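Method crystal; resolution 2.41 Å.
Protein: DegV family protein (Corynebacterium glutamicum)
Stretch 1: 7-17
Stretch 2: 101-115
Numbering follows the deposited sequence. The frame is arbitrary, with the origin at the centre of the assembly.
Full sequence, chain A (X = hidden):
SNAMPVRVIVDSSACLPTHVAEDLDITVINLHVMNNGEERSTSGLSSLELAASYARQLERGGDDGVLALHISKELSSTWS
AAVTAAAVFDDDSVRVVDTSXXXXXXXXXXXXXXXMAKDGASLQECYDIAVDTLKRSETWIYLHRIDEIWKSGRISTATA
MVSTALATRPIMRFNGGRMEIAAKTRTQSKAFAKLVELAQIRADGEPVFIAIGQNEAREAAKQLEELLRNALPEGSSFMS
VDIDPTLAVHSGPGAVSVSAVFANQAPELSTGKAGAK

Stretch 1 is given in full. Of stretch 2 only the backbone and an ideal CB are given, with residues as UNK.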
# COMPACT_ATOMS: atom_id res chain seq x y z
N ARG A 7 16.06 -9.92 4.57
CA ARG A 7 15.30 -10.04 3.34
C ARG A 7 13.92 -9.44 3.53
O ARG A 7 13.28 -9.68 4.55
CB ARG A 7 15.19 -11.50 2.91
CG ARG A 7 16.52 -12.20 2.61
CD ARG A 7 16.30 -13.12 1.44
NE ARG A 7 17.03 -12.60 0.33
CZ ARG A 7 16.57 -12.31 -0.88
NH1 ARG A 7 15.33 -12.52 -1.23
NH2 ARG A 7 17.43 -11.82 -1.74
N VAL A 8 13.47 -8.68 2.53
CA VAL A 8 12.18 -7.99 2.61
C VAL A 8 11.13 -8.61 1.69
O VAL A 8 11.41 -8.93 0.53
CB VAL A 8 12.34 -6.49 2.30
CG1 VAL A 8 10.98 -5.75 2.35
CG2 VAL A 8 13.35 -5.86 3.28
N ILE A 9 9.94 -8.80 2.23
CA ILE A 9 8.82 -9.43 1.52
C ILE A 9 7.60 -8.56 1.69
O ILE A 9 7.30 -8.12 2.81
CB ILE A 9 8.47 -10.82 2.10
CG1 ILE A 9 9.72 -11.71 2.18
CG2 ILE A 9 7.41 -11.54 1.23
CD1 ILE A 9 9.42 -13.22 2.59
N VAL A 10 6.90 -8.34 0.58
CA VAL A 10 5.60 -7.66 0.58
C VAL A 10 4.64 -8.53 -0.23
O VAL A 10 5.05 -9.52 -0.82
CB VAL A 10 5.62 -6.22 -0.09
CG1 VAL A 10 6.58 -5.32 0.59
CG2 VAL A 10 5.96 -6.29 -1.57
N ASP A 11 3.38 -8.14 -0.25
CA ASP A 11 2.43 -8.78 -1.13
C ASP A 11 2.17 -7.81 -2.30
O ASP A 11 2.75 -6.69 -2.34
CB ASP A 11 1.18 -9.22 -0.36
CG ASP A 11 0.42 -8.04 0.30
OD1 ASP A 11 -0.15 -7.23 -0.48
OD2 ASP A 11 0.35 -7.96 1.57
N SER A 12 1.34 -8.24 -3.26
CA SER A 12 1.14 -7.47 -4.48
C SER A 12 0.41 -6.14 -4.20
O SER A 12 0.58 -5.18 -4.95
CB SER A 12 0.38 -8.29 -5.53
OG SER A 12 -0.91 -8.54 -5.00
N SER A 13 -0.39 -6.09 -3.13
CA SER A 13 -1.06 -4.84 -2.77
C SER A 13 -0.10 -3.66 -2.51
O SER A 13 -0.56 -2.51 -2.55
CB SER A 13 -2.01 -5.00 -1.57
OG SER A 13 -1.27 -5.19 -0.38
N ALA A 14 1.18 -3.91 -2.23
CA ALA A 14 2.11 -2.78 -2.09
C ALA A 14 2.27 -1.96 -3.38
O ALA A 14 2.80 -0.85 -3.33
CB ALA A 14 3.50 -3.23 -1.55
N CYS A 15 1.91 -2.55 -4.53
CA CYS A 15 2.04 -1.90 -5.85
C CYS A 15 3.45 -1.58 -6.36
O CYS A 15 3.61 -0.68 -7.20
CB CYS A 15 1.20 -0.62 -5.93
SG CYS A 15 -0.56 -0.92 -5.63
N LEU A 16 4.47 -2.27 -5.87
CA LEU A 16 5.80 -1.94 -6.34
C LEU A 16 5.86 -2.31 -7.80
O LEU A 16 5.39 -3.37 -8.19
CB LEU A 16 6.88 -2.70 -5.60
CG LEU A 16 7.14 -2.26 -4.17
CD1 LEU A 16 8.03 -3.34 -3.53
CD2 LEU A 16 7.81 -0.89 -4.12
N PRO A 17 6.43 -1.42 -8.63
CA PRO A 17 6.71 -1.85 -10.00
C PRO A 17 7.64 -3.04 -9.97
O PRO A 17 8.54 -3.14 -9.12
CB PRO A 17 7.40 -0.65 -10.62
CG PRO A 17 6.85 0.50 -9.85
CD PRO A 17 6.77 -0.00 -8.42
N UNK A 101 -2.04 -0.08 6.44
CA UNK A 101 -1.95 0.64 5.21
C UNK A 101 -1.96 -0.35 4.08
O UNK A 101 -2.04 -1.59 4.32
CB UNK A 101 -0.70 1.52 5.17
N UNK A 102 -1.89 0.17 2.86
CA UNK A 102 -1.80 -0.63 1.66
C UNK A 102 -1.18 0.25 0.58
O UNK A 102 -1.09 1.49 0.73
CB UNK A 102 -3.17 -1.17 1.24
N UNK A 103 -0.76 -0.38 -0.52
CA UNK A 103 -0.26 0.37 -1.64
C UNK A 103 1.13 0.89 -1.39
O UNK A 103 1.86 0.37 -0.53
CB UNK A 103 -1.20 1.53 -1.96
N UNK A 104 1.52 1.90 -2.15
CA UNK A 104 2.88 2.41 -2.05
C UNK A 104 3.31 3.09 -0.72
O UNK A 104 4.52 3.29 -0.49
CB UNK A 104 3.08 3.42 -3.19
N UNK A 105 2.40 3.41 0.20
CA UNK A 105 2.91 3.75 1.55
C UNK A 105 3.69 2.50 2.11
O UNK A 105 4.83 2.61 2.63
CB UNK A 105 1.76 4.15 2.48
N UNK A 106 3.11 1.32 1.94
CA UNK A 106 3.80 0.08 2.26
C UNK A 106 4.99 -0.21 1.35
O UNK A 106 6.09 -0.50 1.85
CB UNK A 106 2.81 -1.09 2.19
N UNK A 107 4.80 -0.15 0.02
CA UNK A 107 5.92 -0.24 -0.90
C UNK A 107 7.05 0.69 -0.51
O UNK A 107 8.21 0.29 -0.48
CB UNK A 107 5.46 0.07 -2.33
N UNK A 108 6.75 1.94 -0.17
CA UNK A 108 7.79 2.88 0.28
C UNK A 108 8.53 2.39 1.52
O UNK A 108 9.78 2.48 1.59
CB UNK A 108 7.17 4.25 0.57
N UNK A 109 7.78 1.90 2.51
CA UNK A 109 8.39 1.40 3.75
C UNK A 109 9.27 0.22 3.42
O UNK A 109 10.34 0.07 4.00
CB UNK A 109 7.33 1.01 4.78
N UNK A 110 8.85 -0.60 2.45
CA UNK A 110 9.64 -1.74 2.04
C UNK A 110 10.94 -1.32 1.35
O UNK A 110 12.01 -1.93 1.59
CB UNK A 110 8.82 -2.63 1.11
N UNK A 111 10.87 -0.30 0.51
CA UNK A 111 12.09 0.17 -0.20
C UNK A 111 13.09 0.76 0.80
O UNK A 111 14.29 0.53 0.71
CB UNK A 111 11.73 1.21 -1.26
N UNK A 112 12.59 1.52 1.77
CA UNK A 112 13.49 2.06 2.80
C UNK A 112 14.11 0.91 3.63
O UNK A 112 15.31 0.88 3.89
CB UNK A 112 12.73 3.03 3.71
N UNK A 113 13.31 -0.09 3.95
CA UNK A 113 13.82 -1.24 4.67
C UNK A 113 14.83 -2.05 3.85
O UNK A 113 15.92 -2.39 4.37
CB UNK A 113 12.66 -2.14 5.09
N UNK A 114 14.52 -2.36 2.59
CA UNK A 114 15.50 -3.00 1.65
C UNK A 114 16.80 -2.25 1.49
O UNK A 114 17.89 -2.86 1.44
CB UNK A 114 14.87 -3.15 0.26
N UNK A 115 16.73 -0.93 1.42
CA UNK A 115 17.97 -0.16 1.27
C UNK A 115 18.86 -0.25 2.52
O UNK A 115 20.07 -0.35 2.45
CB UNK A 115 17.64 1.30 0.97

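Position 101 has nothing of stretch 1 within reach of its CB, so this contact sets no rule there; it is Ser101. At 102 the bond points sideways, with the ideal CB 4.7 Å from Ser13 OG, and many side chains would fit the edge of the turn. Leu102 takes it and touches stretch 1 little.

Position 103 is decided by backbone. Its phi of 76° favours glycine, its CA lies 4.0 Å from the CA of Ala14, and the CB would point away. Gly103 is the N-cap of the helix, and its close approach lets Gly103 N give a weak hydrogen bond to Ser13 O at 2.9 Å; Gly103 N also donates to water 1, which in turn donates to Ser13 OG.

At 104 the bond runs sideways, 4.3 Å from Ala14 O to the ideal CB, with Cys15 and Leu16 beyond. A long, flexible apolar chain could reach them. Met104, present as selenomethionine, folds through three m rotamers and sets SE 3.6 Å from Leu16 CD2. Position 105 points away and asks nothing of stretch 1; it is Ala105.

Position 106 points toward Ala14, its ideal CB 4.4 Å from Ala14 CB; alanine or a compact branched chain would suit. Val106, chi1 t, brings CG1 to 4.3 Å from Ala14 CB.

Position 107 is the strictest in the helix. A CB there would lie 3.0 Å from Ala14 O, a clash, and 3.1 Å from Leu16 CD2, so glycine fits best. With Gly107, Ala14 CB packs 3.7 Å from Gly107 N and Leu16 CD2 3.8 Å from Gly107 CA.

Positions 108 and 109 find no partner here, and are Ala108 and Ala109. One turn past 106, position 110 points straight at the strand, its ideal CB 3.5 Å from Val10 CG1 and 4.0 Å from Val8 CG1. That leaves little room for more than a methyl, and Ala110 fills it, touching both valines.

Position 111 points sideways, 5.3 Å from its ideal CB to Leu16 CD2, a gap that a longer apolar chain can bridge. Met111, also selenomethionine, does so, with SE 3.8 Å from Leu16 CD2. Position 112, out of reach, is Ala112.

Positions 113 and 114 flank Val8 CG2, their ideal CB atoms 4.2 and 4.3 Å from it; small apolar residues suit both. Ala113 and Ala114 both pack on Val8 CG2, where the helix runs nearly antiparallel to the strand. Position 115 is out of reach and is Arg115, which makes no contact with stretch 1.

Stretch 2 101-115: SLGMAVGAAAMAAAR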
# COMPACT_ATOMS: atom_id res chain seq x y z
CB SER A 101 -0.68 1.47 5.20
OG SER A 101 -0.70 2.43 4.16
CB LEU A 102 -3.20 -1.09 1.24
CG LEU A 102 -4.14 -0.05 0.61
CD1 LEU A 102 -5.43 -0.72 0.18
CD2 LEU A 102 -4.41 1.14 1.53
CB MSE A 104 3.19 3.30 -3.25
CG MSE A 104 3.47 2.55 -4.53
SE MSE A 104 5.15 1.53 -4.40
CE MSE A 104 6.32 3.05 -4.02
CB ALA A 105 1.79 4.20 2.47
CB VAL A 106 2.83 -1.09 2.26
CG1 VAL A 106 3.55 -2.39 2.62
CG2 VAL A 106 1.68 -0.78 3.26
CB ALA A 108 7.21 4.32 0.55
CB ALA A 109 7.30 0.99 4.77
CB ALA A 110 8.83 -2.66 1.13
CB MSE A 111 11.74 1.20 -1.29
CG MSE A 111 10.84 0.65 -2.42
SE MSE A 111 9.96 2.11 -3.39
CE MSE A 111 11.41 2.60 -4.48
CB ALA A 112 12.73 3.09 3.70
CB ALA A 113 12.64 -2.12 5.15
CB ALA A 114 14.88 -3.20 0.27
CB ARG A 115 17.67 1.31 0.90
CG ARG A 115 18.91 2.10 0.49
CD ARG A 115 19.67 1.46 -0.66
NE ARG A 115 20.94 2.14 -0.90
CZ ARG A 115 22.08 1.84 -0.28
NH1 ARG A 115 23.20 2.51 -0.56
NH2 ARG A 115 22.12 0.86 0.64
O HOH W 1 0.19 -3.23 0.70
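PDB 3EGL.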